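PDB 3H92: uncharacterized ATP-binding protein MJECL15 from Methanocaldococcus jannaschii, which is of unknown function but probably binds ATP, its C-terminal domain belonging to the helix-turn-helix clan. Local coordinates for residues E11-R14 and N15-E18; L21-V24 and E25-E29. All coordinates share one frame; numbering follows the deposited sequence.

Interaction 1: residues E11-R14 and N15-E18; sequences EEER and NHLE
His16 and Glu13 meet one turn apart on helix 8-27, where the imidazole ND1 of His16 donates a hydrogen bond to the carboxylate OE2 of Glu13 at 3.0 Å. The two side chains run side by side in the same direction, yet their flat groups stand almost perpendicular, 89° apart. OE2 lies at the ring edge, tilted a little from the ring plane, while the ND1 donor approaches OE2 from above the carboxylate plane. On His16, CG stands opposite the backbone N (chi1 180°), and the bend of Glu13 at chi2 (79°) turns its carboxylate back to the ring. Replacing His16 with an alanine would probably leave the Glu13 carboxylate without this donor and able to swing more freely.

The backbone shows the i to i+4 pattern of an alpha helix: Asn15, His16, Leu17 and Glu18 donate in turn to the carbonyls of Glu11, Glu12, Glu13 and Arg14. This is the first helix of the domain, and Glu13, Arg14 and Glu18 also touch the C-terminal helix 82-91, Arg14 and Glu18 both meeting Met91.

Glu11, Arg14 and Glu18 gather on another side of the helix. Arg14 NH2 and Glu18 OE1 form a long salt bridge of 3.9 Å, in which the oxygen sits well out of the guanidinium plane and no N-H points at it. Glu11 OE2 lies over the centre of the same guanidinium, 3.9 Å above its plane. The cation probably offsets the repulsion between Glu11 OE2 and Glu18 OE1, which are 3.0 Å apart.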
loop_
_atom_site.group_PDB
_atom_site.type_symbol
_atom_site.label_atom_id
_atom_site.label_comp_id
_atom_site.label_asym_id
_atom_site.label_seq_id
_atom_site.Cartn_x
_atom_site.Cartn_y
_atom_site.Cartn_z
ATOM N N GLU A 11 -5.699 13.751 4.466
ATOM C CA GLU A 11 -4.795 14.251 3.415
ATOM C C GLU A 11 -3.324 14.117 3.817
ATOM O O GLU A 11 -2.450 14.156 2.953
ATOM C CB GLU A 11 -5.142 15.679 2.927
ATOM C CG GLU A 11 -5.737 15.729 1.450
ATOM C CD GLU A 11 -4.658 15.735 0.290
ATOM O OE1 GLU A 11 -3.611 16.430 0.437
ATOM O OE2 GLU A 11 -4.874 15.080 -0.782
ATOM N N GLU A 12 -3.059 13.936 5.112
ATOM C CA GLU A 12 -1.711 13.599 5.587
ATOM C C GLU A 12 -1.282 12.253 4.979
ATOM O O GLU A 12 -0.236 12.146 4.328
ATOM C CB GLU A 12 -1.683 13.504 7.122
ATOM C CG GLU A 12 -0.519 14.237 7.810
ATOM C CD GLU A 12 -0.931 15.598 8.430
ATOM O OE1 GLU A 12 -0.796 16.648 7.734
ATOM O OE2 GLU A 12 -1.393 15.612 9.613
ATOM N N GLU A 13 -2.122 11.238 5.205
ATOM C CA GLU A 13 -1.899 9.882 4.681
ATOM C C GLU A 13 -2.154 9.769 3.193
ATOM O O GLU A 13 -1.608 8.904 2.530
ATOM C CB GLU A 13 -2.779 8.848 5.370
ATOM C CG GLU A 13 -2.094 7.487 5.410
ATOM C CD GLU A 13 -1.034 7.379 6.524
ATOM O OE1 GLU A 13 -1.196 8.100 7.532
ATOM O OE2 GLU A 13 -0.061 6.570 6.409
ATOM N N ARG A 14 -3.021 10.621 2.687
ATOM C CA ARG A 14 -3.162 10.789 1.268
ATOM C C ARG A 14 -1.886 11.396 0.661
ATOM O O ARG A 14 -1.416 10.947 -0.375
ATOM C CB ARG A 14 -4.314 11.715 1.022
ATOM C CG ARG A 14 -4.915 11.579 -0.278
ATOM C CD ARG A 14 -6.229 10.898 -0.188
ATOM N NE ARG A 14 -7.245 11.688 -0.872
ATOM C CZ ARG A 14 -7.167 12.103 -2.143
ATOM N NH1 ARG A 14 -8.176 12.803 -2.669
ATOM N NH2 ARG A 14 -6.089 11.849 -2.908
ATOM N N ASN A 15 -1.318 12.413 1.314
ATOM C CA ASN A 15 -0.025 12.952 0.890
ATOM C C ASN A 15 1.099 11.963 1.135
ATOM O O ASN A 15 2.074 11.953 0.392
ATOM C CB ASN A 15 0.305 14.310 1.536
ATOM C CG ASN A 15 0.322 15.450 0.518
ATOM O OD1 ASN A 15 1.144 15.477 -0.431
ATOM N ND2 ASN A 15 -0.593 16.407 0.704
ATOM N N HIS A 16 0.968 11.134 2.166
ATOM C CA HIS A 16 1.910 10.027 2.342
ATOM C C HIS A 16 1.890 9.060 1.147
ATOM O O HIS A 16 2.915 8.768 0.588
ATOM C CB HIS A 16 1.637 9.266 3.626
ATOM C CG HIS A 16 2.573 8.114 3.857
ATOM N ND1 HIS A 16 2.178 6.941 4.473
ATOM C CD2 HIS A 16 3.889 7.951 3.554
ATOM C CE1 HIS A 16 3.204 6.105 4.530
ATOM N NE2 HIS A 16 4.254 6.691 3.980
ATOM N N LEU A 17 0.706 8.600 0.772
ATOM C CA LEU A 17 0.547 7.682 -0.322
ATOM C C LEU A 17 0.941 8.391 -1.614
ATOM O O LEU A 17 1.712 7.852 -2.382
ATOM C CB LEU A 17 -0.909 7.189 -0.397
ATOM C CG LEU A 17 -1.235 5.743 -0.819
ATOM C CD1 LEU A 17 -2.590 5.739 -1.519
ATOM C CD2 LEU A 17 -0.135 5.033 -1.676
ATOM N N GLU A 18 0.434 9.599 -1.844
ATOM C CA GLU A 18 0.916 10.449 -2.955
ATOM C C GLU A 18 2.447 10.546 -3.069
ATOM O O GLU A 18 3.017 10.338 -4.137
ATOM C CB GLU A 18 0.381 11.886 -2.831
ATOM C CG GLU A 18 -1.103 12.053 -3.165
ATOM C CD GLU A 18 -1.631 13.478 -2.916
ATOM O OE1 GLU A 18 -2.723 13.615 -2.277
ATOM O OE2 GLU A 18 -0.941 14.447 -3.371
#

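Interaction 2: residues L21-V24 and E25-E29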
loop_
_atom_site.group_PDB
_atom_site.type_symbol
_atom_site.label_atom_id
_atom_site.label_comp_id
_atom_site.label_asym_id
_atom_site.label_seq_id
_atom_site.Cartn_x
_atom_site.Cartn_y
_atom_site.Cartn_z
ATOM N N LEU A 21 3.963 7.196 -3.881
ATOM C CA LEU A 21 3.719 6.847 -5.269
ATOM C C LEU A 21 4.640 7.620 -6.257
ATOM O O LEU A 21 5.116 7.021 -7.265
ATOM C CB LEU A 21 2.239 7.015 -5.624
ATOM C CG LEU A 21 1.290 5.891 -5.148
ATOM C CD1 LEU A 21 -0.135 6.234 -5.482
ATOM C CD2 LEU A 21 1.668 4.568 -5.754
ATOM N N GLU A 22 4.915 8.911 -5.964
ATOM C CA GLU A 22 5.870 9.719 -6.772
ATOM C C GLU A 22 7.279 9.095 -6.715
ATOM O O GLU A 22 7.927 8.892 -7.749
ATOM C CB GLU A 22 5.937 11.206 -6.355
ATOM C CG GLU A 22 7.217 11.912 -6.924
ATOM C CD GLU A 22 7.626 13.265 -6.261
ATOM O OE1 GLU A 22 8.841 13.413 -5.891
ATOM O OE2 GLU A 22 6.751 14.166 -6.154
ATOM N N LYS A 23 7.711 8.763 -5.499
ATOM C CA LYS A 23 9.007 8.146 -5.299
ATOM C C LYS A 23 9.126 6.871 -6.135
ATOM O O LYS A 23 10.149 6.618 -6.773
ATOM C CB LYS A 23 9.219 7.876 -3.789
ATOM C CG LYS A 23 9.751 9.086 -2.974
ATOM C CD LYS A 23 11.069 9.666 -3.628
ATOM C CE LYS A 23 12.030 10.471 -2.661
ATOM N NZ LYS A 23 13.502 10.362 -3.006
ATOM N N VAL A 24 8.054 6.093 -6.145
ATOM C CA VAL A 24 8.065 4.805 -6.806
ATOM C C VAL A 24 8.107 4.952 -8.325
ATOM O O VAL A 24 8.798 4.162 -9.015
ATOM C CB VAL A 24 6.869 3.928 -6.353
ATOM C CG1 VAL A 24 6.755 2.702 -7.210
ATOM C CG2 VAL A 24 7.053 3.531 -4.902
ATOM N N GLU A 25 7.427 5.958 -8.864
ATOM C CA GLU A 25 7.436 6.104 -10.305
ATOM C C GLU A 25 8.793 6.626 -10.788
ATOM O O GLU A 25 9.421 6.063 -11.679
ATOM C CB GLU A 25 6.347 7.059 -10.773
ATOM C CG GLU A 25 6.432 7.358 -12.293
ATOM C CD GLU A 25 5.100 7.827 -12.902
ATOM O OE1 GLU A 25 4.944 7.724 -14.164
ATOM O OE2 GLU A 25 4.229 8.277 -12.102
ATOM N N GLU A 26 9.221 7.710 -10.172
ATOM C CA GLU A 26 10.400 8.441 -10.598
ATOM C C GLU A 26 11.675 7.744 -10.189
ATOM O O GLU A 26 12.598 7.514 -10.993
ATOM C CB GLU A 26 10.401 9.843 -9.951
ATOM C CG GLU A 26 9.218 10.696 -10.325
ATOM C CD GLU A 26 9.071 10.790 -11.834
ATOM O OE1 GLU A 26 10.126 10.889 -12.523
ATOM O OE2 GLU A 26 7.901 10.728 -12.320
ATOM N N ASP A 27 11.713 7.427 -8.907
ATOM C CA ASP A 27 12.974 7.341 -8.233
ATOM C C ASP A 27 13.346 5.891 -8.019
ATOM O O ASP A 27 14.477 5.530 -8.341
ATOM C CB ASP A 27 12.959 8.186 -6.940
ATOM C CG ASP A 27 12.720 9.708 -7.205
ATOM O OD1 ASP A 27 12.999 10.228 -8.319
ATOM O OD2 ASP A 27 12.275 10.403 -6.265
ATOM N N TYR A 28 12.417 5.054 -7.539
ATOM C CA TYR A 28 12.746 3.639 -7.322
ATOM C C TYR A 28 12.671 2.858 -8.608
ATOM O O TYR A 28 11.576 2.496 -9.085
ATOM C CB TYR A 28 11.916 3.000 -6.224
ATOM C CG TYR A 28 12.031 3.770 -4.945
ATOM C CD1 TYR A 28 10.909 4.061 -4.196
ATOM C CD2 TYR A 28 13.257 4.259 -4.512
ATOM C CE1 TYR A 28 10.998 4.775 -3.031
ATOM C CE2 TYR A 28 13.358 4.990 -3.358
ATOM C CZ TYR A 28 12.217 5.244 -2.612
ATOM O OH TYR A 28 12.282 5.969 -1.437
ATOM N N GLU A 29 13.875 2.655 -9.162
ATOM C CA GLU A 29 14.133 1.806 -10.328
ATOM C C GLU A 29 13.812 0.334 -9.946
ATOM O O GLU A 29 13.373 -0.461 -10.801
ATOM C CB GLU A 29 15.606 1.972 -10.837
ATOM C CG GLU A 29 15.764 2.097 -12.418
ATOM C CD GLU A 29 17.131 1.555 -13.027
ATOM O OE1 GLU A 29 17.601 2.136 -14.051
ATOM O OE2 GLU A 29 17.727 0.550 -12.525
#
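Lys23 and Asp27, one turn apart near the end of helix 8-27, are joined by a salt bridge in which NZ of Lys23 stands 3.5 Å from OD2 of Asp27, a weak hydrogen bond at that length. The lysine chain, bent at chi2 (-54°), passes close to the carboxylate on its way, with Lys23 CD 3.0 Å from Asp27 OD2. Glu22 OE1 lies 4.6 Å from Asp27 OD2, so the lysine probably eases some of the repulsion between the two acids.

Apolar contact comes from Tyr28. Its ring edge receives the CG2 methyl of Val24 in the ring plane, 4.0 Å from Tyr28 CD1, and the two side chains cross at about a right angle. CB of Lys23 approaches the same ring obliquely, 3.7 Å from Tyr28 CE1. Val24 and Leu21 both touch Val36, which ties this end of the helix to helix 33-45.

Among the backbone bonds, Glu25 N and Glu26 N donate to the carbonyls of Leu21 and Glu22 in the regular alpha-helical manner. Lys23 O instead accepts two bonds, from Asp27 N at 2.8 Å and from Tyr28 N at 2.9 Å. The bond from Tyr28 spans five residues and marks a wider pi-type turn in the last part of the helix, an i to i+5 pattern often found near helix C-termini.

Overall arrangement
Interactions 1 and 2 lie in series along helix 8-27, with centres about 15 Å apart and no touch between them beyond the continuity of the chain. Residues 11-18 hold a regular stretch of the helix beside helix 82-91, whereas residues 21-29 carry it into the wider pi-type turn beside helix 33-45. The one helix thus bridges the C-terminal helix and the second helix of a small mixed domain, whose family belongs to the helix-turn-helix clan. Their centres lie about 11 and 14 Å from the centre of the chain; interaction 1 is a surface contact and interaction 2 is partly buried. Neither set of residues can be tied to a known active site.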